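Local structure of gamma-glutamyltransferase 1 Threonine peptidase. MEROPS family T03 (Pseudomonas nitroreducens, 7D9E) at residues Ser5-Asp10 with Gln168-Asn173; Phe102-Asn107 with Ala121-His126; Gly161-Asp166 with Asp182-Gly187. The protein catalyses transfer of the gamma-glutamyl group of glutathione and related donors to amino acids or peptides, and also hydrolyses glutathione to glutamate and cysteinylglycine. All coordinates share one frame; numbering follows the deposited sequence.

Contact 1. Residues Ser5-Asp10 with Gln168-Asn173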
loop_
_atom_site.group_PDB
_atom_site.type_symbol
_atom_site.label_atom_id
_atom_site.label_comp_id
_atom_site.label_asym_id
_atom_site.label_seq_id
_atom_site.Cartn_x
_atom_site.Cartn_y
_atom_site.Cartn_z
ATOM N N SER B 5 -7.544 -4.404 7.622
ATOM C CA SER B 5 -7.131 -5.616 8.326
ATOM C C SER B 5 -8.368 -6.287 8.892
ATOM O O SER B 5 -9.237 -5.609 9.465
ATOM C CB SER B 5 -6.192 -5.224 9.469
ATOM O OG SER B 5 -4.953 -4.715 8.955
ATOM N N ILE B 6 -8.446 -7.622 8.757
ATOM C CA ILE B 6 -9.584 -8.396 9.243
ATOM C C ILE B 6 -9.077 -9.682 9.879
ATOM O O ILE B 6 -8.161 -10.328 9.364
ATOM C CB ILE B 6 -10.590 -8.731 8.124
ATOM C CG1 ILE B 6 -11.188 -7.436 7.544
ATOM C CG2 ILE B 6 -11.699 -9.610 8.612
ATOM C CD1 ILE B 6 -11.877 -7.616 6.208
ATOM N N VAL B 7 -9.691 -10.055 10.993
ATOM C CA VAL B 7 -9.484 -11.352 11.626
ATOM C C VAL B 7 -10.865 -11.927 11.910
ATOM O O VAL B 7 -11.736 -11.215 12.419
ATOM C CB VAL B 7 -8.670 -11.239 12.931
ATOM C CG1 VAL B 7 -8.519 -12.605 13.609
ATOM C CG2 VAL B 7 -7.301 -10.647 12.643
ATOM N N ASP B 8 -11.074 -13.213 11.603
ATOM C CA ASP B 8 -12.340 -13.859 11.920
ATOM C C ASP B 8 -12.186 -14.710 13.178
ATOM O O ASP B 8 -11.083 -14.896 13.691
ATOM C CB ASP B 8 -12.903 -14.625 10.712
ATOM C CG ASP B 8 -12.128 -15.893 10.369
ATOM O OD1 ASP B 8 -11.464 -16.487 11.236
ATOM O OD2 ASP B 8 -12.179 -16.284 9.188
ATOM N N LYS B 9 -13.320 -15.192 13.696
ATOM C CA LYS B 9 -13.322 -15.892 14.972
ATOM C C LYS B 9 -12.616 -17.240 14.906
ATOM O O LYS B 9 -12.382 -17.849 15.956
ATOM C CB LYS B 9 -14.755 -16.069 15.484
ATOM C CG LYS B 9 -15.674 -16.880 14.580
ATOM C CD LYS B 9 -17.084 -16.953 15.167
ATOM N N ASP B 10 -12.273 -17.716 13.714
ATOM C CA ASP B 10 -11.473 -18.922 13.544
ATOM C C ASP B 10 -9.977 -18.615 13.495
ATOM O O ASP B 10 -9.172 -19.523 13.263
ATOM C CB ASP B 10 -11.885 -19.640 12.258
ATOM C CG ASP B 10 -13.303 -20.184 12.326
ATOM O OD1 ASP B 10 -13.857 -20.263 13.439
ATOM O OD2 ASP B 10 -13.874 -20.500 11.254
ATOM N N GLN B 168 -3.961 0.579 10.003
ATOM C CA GLN B 168 -5.164 -0.099 10.458
ATOM C C GLN B 168 -4.695 -1.448 10.973
ATOM O O GLN B 168 -4.157 -2.246 10.203
ATOM C CB GLN B 168 -6.179 -0.273 9.337
ATOM C CG GLN B 168 -6.602 1.025 8.687
ATOM C CD GLN B 168 -7.262 1.967 9.647
ATOM O OE1 GLN B 168 -7.932 1.537 10.591
ATOM N NE2 GLN B 168 -7.132 3.246 9.378
ATOM N N ALA B 169 -4.866 -1.693 12.273
ATOM C CA ALA B 169 -4.238 -2.825 12.919
ATOM C C ALA B 169 -5.202 -3.585 13.826
ATOM O O ALA B 169 -6.139 -3.022 14.402
ATOM C CB ALA B 169 -3.029 -2.376 13.778
ATOM N N ILE B 170 -4.953 -4.889 13.946
ATOM C CA ILE B 170 -5.660 -5.753 14.892
ATOM C C ILE B 170 -4.604 -6.525 15.667
ATOM O O ILE B 170 -3.674 -7.072 15.073
ATOM C CB ILE B 170 -6.576 -6.758 14.157
ATOM C CG1 ILE B 170 -7.621 -6.005 13.343
ATOM C CG2 ILE B 170 -7.197 -7.741 15.152
ATOM C CD1 ILE B 170 -8.407 -6.920 12.405
ATOM N N ARG B 171 -4.734 -6.569 16.981
ATOM C CA ARG B 171 -3.846 -7.347 17.829
ATOM C C ARG B 171 -4.660 -8.439 18.499
ATOM O O ARG B 171 -5.809 -8.220 18.904
ATOM C CB ARG B 171 -3.203 -6.458 18.920
ATOM C CG ARG B 171 -2.139 -7.137 19.784
ATOM C CD ARG B 171 -1.588 -6.111 20.791
ATOM N NE ARG B 171 -0.380 -6.540 21.479
ATOM C CZ ARG B 171 0.461 -5.711 22.098
ATOM N NH1 ARG B 171 0.228 -4.404 22.112
ATOM N NH2 ARG B 171 1.540 -6.188 22.699
ATOM N N VAL B 172 -4.057 -9.613 18.613
ATOM C CA VAL B 172 -4.670 -10.773 19.238
ATOM C C VAL B 172 -3.821 -11.140 20.442
ATOM O O VAL B 172 -2.602 -11.306 20.313
ATOM C CB VAL B 172 -4.753 -11.953 18.253
ATOM C CG1 VAL B 172 -5.429 -13.134 18.920
ATOM C CG2 VAL B 172 -5.481 -11.544 16.986
ATOM N N ASN B 173 -4.460 -11.251 21.605
ATOM C CA ASN B 173 -3.814 -11.694 22.839
ATOM C C ASN B 173 -4.616 -12.871 23.378
ATOM O O ASN B 173 -5.658 -12.682 24.013
ATOM C CB ASN B 173 -3.743 -10.584 23.880
ATOM C CG ASN B 173 -2.924 -10.994 25.114
#
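Ser5 OG lies anti to its own carbonyl carbon, and Ile170 CG1 does the same. Val7 instead has CG1 anti to the backbone N (chi1 177°), so its CG2 sits beside that N and meets Ile170. Ser5 OG donates to the backbone O of Gln168 at 2.9 Å, from about 43° above the carbonyl plane. Ser5 OG also bonds His3 NE2, so two partners fix the hydroxyl. Ile170 reaches forward with an extended chi2, and its CD1 rests 3.3 Å from Ser5 O. The same methyl packs on Ile6 CA at 3.7 Å. Val7 CG2 and Ile170 CG2 touch at 3.8 Å as the side chains slide past each other. Gln168 starts toward the other strand, but its end turns off to Ser181, whose OG meets OE1. The axes of 5-7 and 168-173 come within 6.7 Å and run 25° from parallel. No backbone bond joins them; they lie in two sheets. Strand 168-173 pairs with 84-90, while Ser5-Val7 pairs with 13-19 and with an antiparallel strand of the other chain, so that sheet runs on across the interface. Such face-to-face packing is characteristic of the two central beta layers of the Ntn-hydrolase alpha-beta-beta-alpha sandwich.

Contact 2. Residues Phe102-Asn107 with Ala121-His126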
loop_
_atom_site.group_PDB
_atom_site.type_symbol
_atom_site.label_atom_id
_atom_site.label_comp_id
_atom_site.label_asym_id
_atom_site.label_seq_id
_atom_site.Cartn_x
_atom_site.Cartn_y
_atom_site.Cartn_z
ATOM N N PHE B 102 7.597 -0.599 10.194
ATOM C CA PHE B 102 8.746 -0.869 11.052
ATOM C C PHE B 102 8.633 -0.116 12.365
ATOM O O PHE B 102 8.880 -0.686 13.431
ATOM C CB PHE B 102 10.003 -0.451 10.288
ATOM C CG PHE B 102 11.303 -0.602 11.038
ATOM C CD1 PHE B 102 11.642 -1.781 11.697
ATOM C CD2 PHE B 102 12.237 0.422 10.997
ATOM C CE1 PHE B 102 12.885 -1.910 12.302
ATOM C CE2 PHE B 102 13.465 0.287 11.616
ATOM C CZ PHE B 102 13.778 -0.872 12.256
ATOM N N GLN B 103 8.260 1.168 12.307
ATOM C CA GLN B 103 8.127 1.943 13.534
ATOM C C GLN B 103 7.023 1.380 14.412
ATOM O O GLN B 103 7.208 1.227 15.617
ATOM C CB GLN B 103 7.889 3.420 13.200
ATOM C CG GLN B 103 9.182 4.111 12.732
ATOM C CD GLN B 103 8.928 5.464 12.106
ATOM O OE1 GLN B 103 8.990 6.502 12.786
ATOM N NE2 GLN B 103 8.642 5.469 10.812
ATOM N N VAL B 104 5.881 1.028 13.826
ATOM C CA VAL B 104 4.817 0.463 14.645
ATOM C C VAL B 104 5.267 -0.850 15.283
ATOM O O VAL B 104 4.984 -1.109 16.465
ATOM C CB VAL B 104 3.508 0.320 13.853
ATOM C CG1 VAL B 104 2.451 -0.414 14.675
ATOM C CG2 VAL B 104 2.966 1.690 13.430
ATOM N N LEU B 105 5.963 -1.705 14.515
ATOM C CA LEU B 105 6.467 -2.958 15.077
ATOM C C LEU B 105 7.442 -2.690 16.215
ATOM O O LEU B 105 7.414 -3.377 17.249
ATOM C CB LEU B 105 7.135 -3.799 13.986
ATOM C CG LEU B 105 6.197 -4.343 12.918
ATOM C CD1 LEU B 105 7.034 -4.970 11.795
ATOM C CD2 LEU B 105 5.243 -5.368 13.480
ATOM N N ASN B 106 8.340 -1.717 16.032
ATOM C CA ASN B 106 9.250 -1.369 17.121
ATOM C C ASN B 106 8.472 -0.917 18.355
ATOM O O ASN B 106 8.813 -1.284 19.480
ATOM C CB ASN B 106 10.195 -0.245 16.701
ATOM C CG ASN B 106 11.179 -0.675 15.626
ATOM O OD1 ASN B 106 11.341 -1.855 15.344
ATOM N ND2 ASN B 106 11.890 0.294 15.087
ATOM N N ASN B 107 7.417 -0.137 18.150
ATOM C CA ASN B 107 6.642 0.385 19.276
ATOM C C ASN B 107 5.943 -0.732 20.035
ATOM O O ASN B 107 5.883 -0.707 21.273
ATOM C CB ASN B 107 5.628 1.383 18.724
ATOM C CG ASN B 107 6.294 2.600 18.135
ATOM O OD1 ASN B 107 7.510 2.770 18.267
ATOM N ND2 ASN B 107 5.513 3.462 17.496
ATOM N N ALA B 121 1.673 7.150 17.876
ATOM C CA ALA B 121 2.972 7.772 18.058
ATOM C C ALA B 121 3.449 8.477 16.795
ATOM O O ALA B 121 3.214 8.022 15.665
ATOM C CB ALA B 121 3.993 6.726 18.495
ATOM N N GLN B 122 4.182 9.576 17.004
ATOM C CA GLN B 122 4.895 10.233 15.920
ATOM C C GLN B 122 5.684 9.226 15.093
ATOM O O GLN B 122 6.334 8.330 15.638
ATOM C CB GLN B 122 5.873 11.249 16.514
ATOM C CG GLN B 122 6.701 12.011 15.504
ATOM C CD GLN B 122 7.603 13.010 16.199
ATOM O OE1 GLN B 122 7.495 14.239 16.016
ATOM N NE2 GLN B 122 8.464 12.494 17.041
ATOM N N ARG B 123 5.616 9.381 13.769
ATOM C CA ARG B 123 6.450 8.631 12.841
ATOM C C ARG B 123 7.176 9.615 11.941
ATOM O O ARG B 123 6.649 10.685 11.613
ATOM C CB ARG B 123 5.647 7.649 11.976
ATOM C CG ARG B 123 5.034 6.529 12.801
ATOM C CD ARG B 123 4.447 5.444 11.959
ATOM N NE ARG B 123 3.307 5.854 11.154
ATOM C CZ ARG B 123 2.032 5.769 11.529
ATOM N NH1 ARG B 123 1.720 5.332 12.745
ATOM N NH2 ARG B 123 1.077 6.154 10.711
ATOM N N VAL B 124 8.405 9.257 11.557
ATOM C CA VAL B 124 9.203 10.077 10.648
ATOM C C VAL B 124 9.810 9.156 9.601
ATOM O O VAL B 124 9.741 7.934 9.712
ATOM C CB VAL B 124 10.299 10.894 11.374
ATOM C CG1 VAL B 124 9.651 11.854 12.377
ATOM C CG2 VAL B 124 11.303 9.986 12.022
ATOM N N HIS B 125 10.455 9.746 8.596
ATOM C CA HIS B 125 10.923 8.949 7.471
ATOM C C HIS B 125 12.181 9.542 6.855
ATOM O O HIS B 125 12.274 10.757 6.654
ATOM C CB HIS B 125 9.813 8.909 6.417
ATOM C CG HIS B 125 10.178 8.186 5.165
ATOM N ND1 HIS B 125 10.290 6.811 5.105
ATOM C CD2 HIS B 125 10.475 8.649 3.928
ATOM C CE1 HIS B 125 10.617 6.458 3.870
ATOM N NE2 HIS B 125 10.742 7.554 3.140
ATOM N N HIS B 126 13.131 8.667 6.529
ATOM C CA HIS B 126 14.308 9.012 5.759
ATOM C C HIS B 126 14.491 7.953 4.680
ATOM O O HIS B 126 14.155 6.788 4.885
ATOM C CB HIS B 126 15.551 9.058 6.663
ATOM C CG HIS B 126 16.816 9.335 5.922
ATOM N ND1 HIS B 126 17.042 10.529 5.267
ATOM C CD2 HIS B 126 17.917 8.577 5.722
ATOM C CE1 HIS B 126 18.230 10.483 4.684
ATOM N NE2 HIS B 126 18.782 9.311 4.949
HETATM O O HOH W 1 6.585 5.566 15.906
#
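The carboxamide of Gln103 is the flat group that carries the contact, and its two polar atoms grip the Val124 backbone. OE1 accepts from Val124 N at 3.1 Å, in the carbonyl plane and on a lone pair, with an N-H...O angle of 162°. NE2 donates to Val124 O at 2.9 Å, but this bond is more bent (133°) and leaves the amide plane by 31°. NE2 also bonds Thr99 O. Within the helix, Asn106 ND2 lies 3.5 Å above the centre of one Phe102 face. The Gln103 chain, extended beyond CG, also brings OE1 within 3.3 Å of Arg123 CA. The guanidinium of Arg123 meets Val104 obliquely, with CG2 3.9 Å from NH1. Its polar end is held by Met164 O and Asp182, both bonded to NH2. One turn on, Asn107 ND2 donates to a water at 2.8 Å that links it to Gln122 O. ND2 also bonds Ala118 O and packs on Ala121 CB at 3.7 Å. Paired bonds from one glutamine amide to the N and O of a single residue resemble the N-H and C=O pairing of neighbouring beta strands, here tying helix 97-109 to the extended chain that leads into the weakly bonded strand 125-126.

Contact 3. Residues Gly161-Asp166 with Asp182-Gly187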
loop_
_atom_site.group_PDB
_atom_site.type_symbol
_atom_site.label_atom_id
_atom_site.label_comp_id
_atom_site.label_asym_id
_atom_site.label_seq_id
_atom_site.Cartn_x
_atom_site.Cartn_y
_atom_site.Cartn_z
ATOM N N GLY B 161 3.651 17.316 3.973
ATOM C CA GLY B 161 2.404 17.876 3.478
ATOM C C GLY B 161 1.271 16.887 3.360
ATOM O O GLY B 161 0.290 17.164 2.668
ATOM N N TRP B 162 1.392 15.736 4.000
ATOM C CA TRP B 162 0.382 14.685 4.057
ATOM C C TRP B 162 0.748 13.772 5.213
ATOM O O TRP B 162 1.921 13.598 5.539
ATOM C CB TRP B 162 0.237 13.959 2.708
ATOM C CG TRP B 162 1.531 13.512 2.046
ATOM C CD1 TRP B 162 2.348 14.295 1.269
ATOM C CD2 TRP B 162 2.093 12.189 1.997
ATOM N NE1 TRP B 162 3.406 13.560 0.794
ATOM C CE2 TRP B 162 3.272 12.263 1.220
ATOM C CE3 TRP B 162 1.724 10.958 2.545
ATOM C CZ2 TRP B 162 4.085 11.157 0.982
ATOM C CZ3 TRP B 162 2.542 9.858 2.311
ATOM C CH2 TRP B 162 3.702 9.967 1.528
ATOM N N ASN B 163 -0.272 13.243 5.875
ATOM C CA ASN B 163 -0.020 12.455 7.069
ATOM C C ASN B 163 0.830 11.239 6.724
ATOM O O ASN B 163 0.778 10.686 5.620
ATOM C CB ASN B 163 -1.330 12.132 7.784
ATOM C CG ASN B 163 -1.870 13.326 8.562
ATOM O OD1 ASN B 163 -1.176 14.378 8.720
ATOM N ND2 ASN B 163 -3.105 13.218 9.017
ATOM N N MET B 164 1.620 10.825 7.704
ATOM C CA MET B 164 2.624 9.781 7.547
ATOM C C MET B 164 1.969 8.418 7.756
ATOM O O MET B 164 2.199 7.720 8.749
ATOM C CB MET B 164 3.746 10.026 8.549
ATOM C CG MET B 164 4.907 9.059 8.490
ATOM S SD MET B 164 5.983 9.432 7.104
ATOM C CE MET B 164 6.638 11.039 7.562
ATOM N N GLY B 165 1.129 8.038 6.786
ATOM C CA GLY B 165 0.435 6.771 6.861
ATOM C C GLY B 165 -0.922 6.864 7.523
ATOM O O GLY B 165 -1.422 7.932 7.894
ATOM N N ASP B 166 -1.539 5.685 7.647
ATOM C CA ASP B 166 -2.902 5.482 8.137
ATOM C C ASP B 166 -2.979 4.001 8.520
ATOM O O ASP B 166 -3.604 3.178 7.837
ATOM C CB ASP B 166 -3.941 5.936 7.128
ATOM C CG ASP B 166 -5.351 5.930 7.693
ATOM O OD1 ASP B 166 -5.521 5.870 8.926
ATOM O OD2 ASP B 166 -6.293 6.059 6.894
ATOM N N ASP B 182 -5.645 4.523 12.874
ATOM C CA ASP B 182 -4.735 5.650 13.023
ATOM C C ASP B 182 -5.496 6.951 13.215
ATOM O O ASP B 182 -6.390 7.262 12.425
ATOM C CB ASP B 182 -3.922 5.722 11.727
ATOM C CG ASP B 182 -2.575 6.398 11.901
ATOM O OD1 ASP B 182 -2.531 7.488 12.525
ATOM O OD2 ASP B 182 -1.577 5.869 11.380
ATOM N N PRO B 183 -5.168 7.737 14.238
ATOM C CA PRO B 183 -5.784 9.059 14.370
ATOM C C PRO B 183 -5.435 10.011 13.243
ATOM O O PRO B 183 -6.049 11.089 13.170
ATOM C CB PRO B 183 -5.280 9.566 15.727
ATOM C CG PRO B 183 -4.139 8.702 16.085
ATOM C CD PRO B 183 -4.156 7.458 15.269
ATOM N N ARG B 184 -4.491 9.647 12.362
ATOM C CA ARG B 184 -4.216 10.466 11.191
ATOM C C ARG B 184 -5.349 10.427 10.180
ATOM O O ARG B 184 -5.429 11.310 9.314
ATOM C CB ARG B 184 -2.950 9.953 10.512
ATOM C CG ARG B 184 -1.657 10.351 11.262
ATOM C CD ARG B 184 -0.488 9.571 10.747
ATOM N NE ARG B 184 0.717 9.747 11.527
ATOM C CZ ARG B 184 0.988 9.116 12.672
ATOM N NH1 ARG B 184 0.117 8.266 13.219
ATOM N NH2 ARG B 184 2.146 9.293 13.305
ATOM N N GLY B 185 -6.200 9.413 10.244
ATOM C CA GLY B 185 -7.266 9.250 9.275
ATOM C C GLY B 185 -8.621 9.095 9.915
ATOM O O GLY B 185 -8.810 9.432 11.081
ATOM N N ARG B 186 -9.566 8.549 9.163
ATOM C CA ARG B 186 -10.966 8.468 9.559
ATOM C C ARG B 186 -11.410 7.019 9.727
ATOM O O ARG B 186 -12.603 6.699 9.657
ATOM C CB ARG B 186 -11.839 9.223 8.557
ATOM C CG ARG B 186 -11.918 8.586 7.167
ATOM C CD ARG B 186 -12.784 9.461 6.290
ATOM N NE ARG B 186 -12.935 9.026 4.900
ATOM C CZ ARG B 186 -12.077 9.269 3.908
ATOM N NH1 ARG B 186 -10.946 9.907 4.117
ATOM N NH2 ARG B 186 -12.376 8.839 2.697
ATOM N N GLY B 187 -10.456 6.153 10.014
ATOM C CA GLY B 187 -10.729 4.745 10.146
ATOM C C GLY B 187 -11.548 4.406 11.375
ATOM O O GLY B 187 -11.623 5.148 12.358
HETATM O O HOH W 2 -7.612 6.036 10.329
HETATM O O HOH W 3 -8.835 6.797 6.732
#
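Arg184 CB lies 3.6 Å from Asn163 ND2, and CG packs against Asn163 CB. CG is anti to the carbonyl carbon, and the chain runs extended to NE. CD rests 3.4 Å from Gly165 O. NE passes Met164 O and forms a salt bridge with Asp137. At the tip, NH1 forms a salt bridge with Asp182 OD1 at 2.8 Å, in the guanidinium plane and on the syn lone pair. NH2 bonds Ala121 O. Asp182 OD1 also accepts a hydrogen bond from Arg184 N at 2.9 Å, from above the carboxylate plane, making an Asx turn. A type I beta turn from Asp182 to Gly185 encloses it, just after strand 176-181. Asn163 ND2 donates to Arg184 O at 3.0 Å, on a lone pair in the carbonyl plane. Asp182 OD2 accepts from Ile167 N. An alanine in place of Asp182 would lose these carboxylate bonds and would probably loosen the turn and leave Arg123 without this salt-bridge partner. Asp166 OD1 lies 3.2 Å from Asp182 CB, the carboxylate planes 64° apart. A water 2.5 Å from Asp166 OD1 joins it to Asp182 O and Gly187 N; a second links OD2 to Arg186 N. At Gly185 a CB would clash with Asp166 OD2.

Contacts 2 and 3 are neighbours, with centres about 13 Å apart, and the guanidinium of Arg123 joins them. Contact 1 lies farther away, about 21 Å from contact 2 and 20 Å from contact 3 between centres. It touches contact 3 through Gln168 but not contact 2. Along the chain, contact 2 is nested inside the loop closed by contact 1 and finishes before contact 3 begins. Contacts 1 and 3 cross, since Gln168-Asn173 lies between 161-166 and 182-187. Contact 1 thus joins two beta layers. Contact 2 ties helix 97-109 to the chain after helix 115-120. Contact 3 joins the loops flanking strands 168-173 and 176-181, with Gly165 about 8 Å from the bound DON at the nearest atoms.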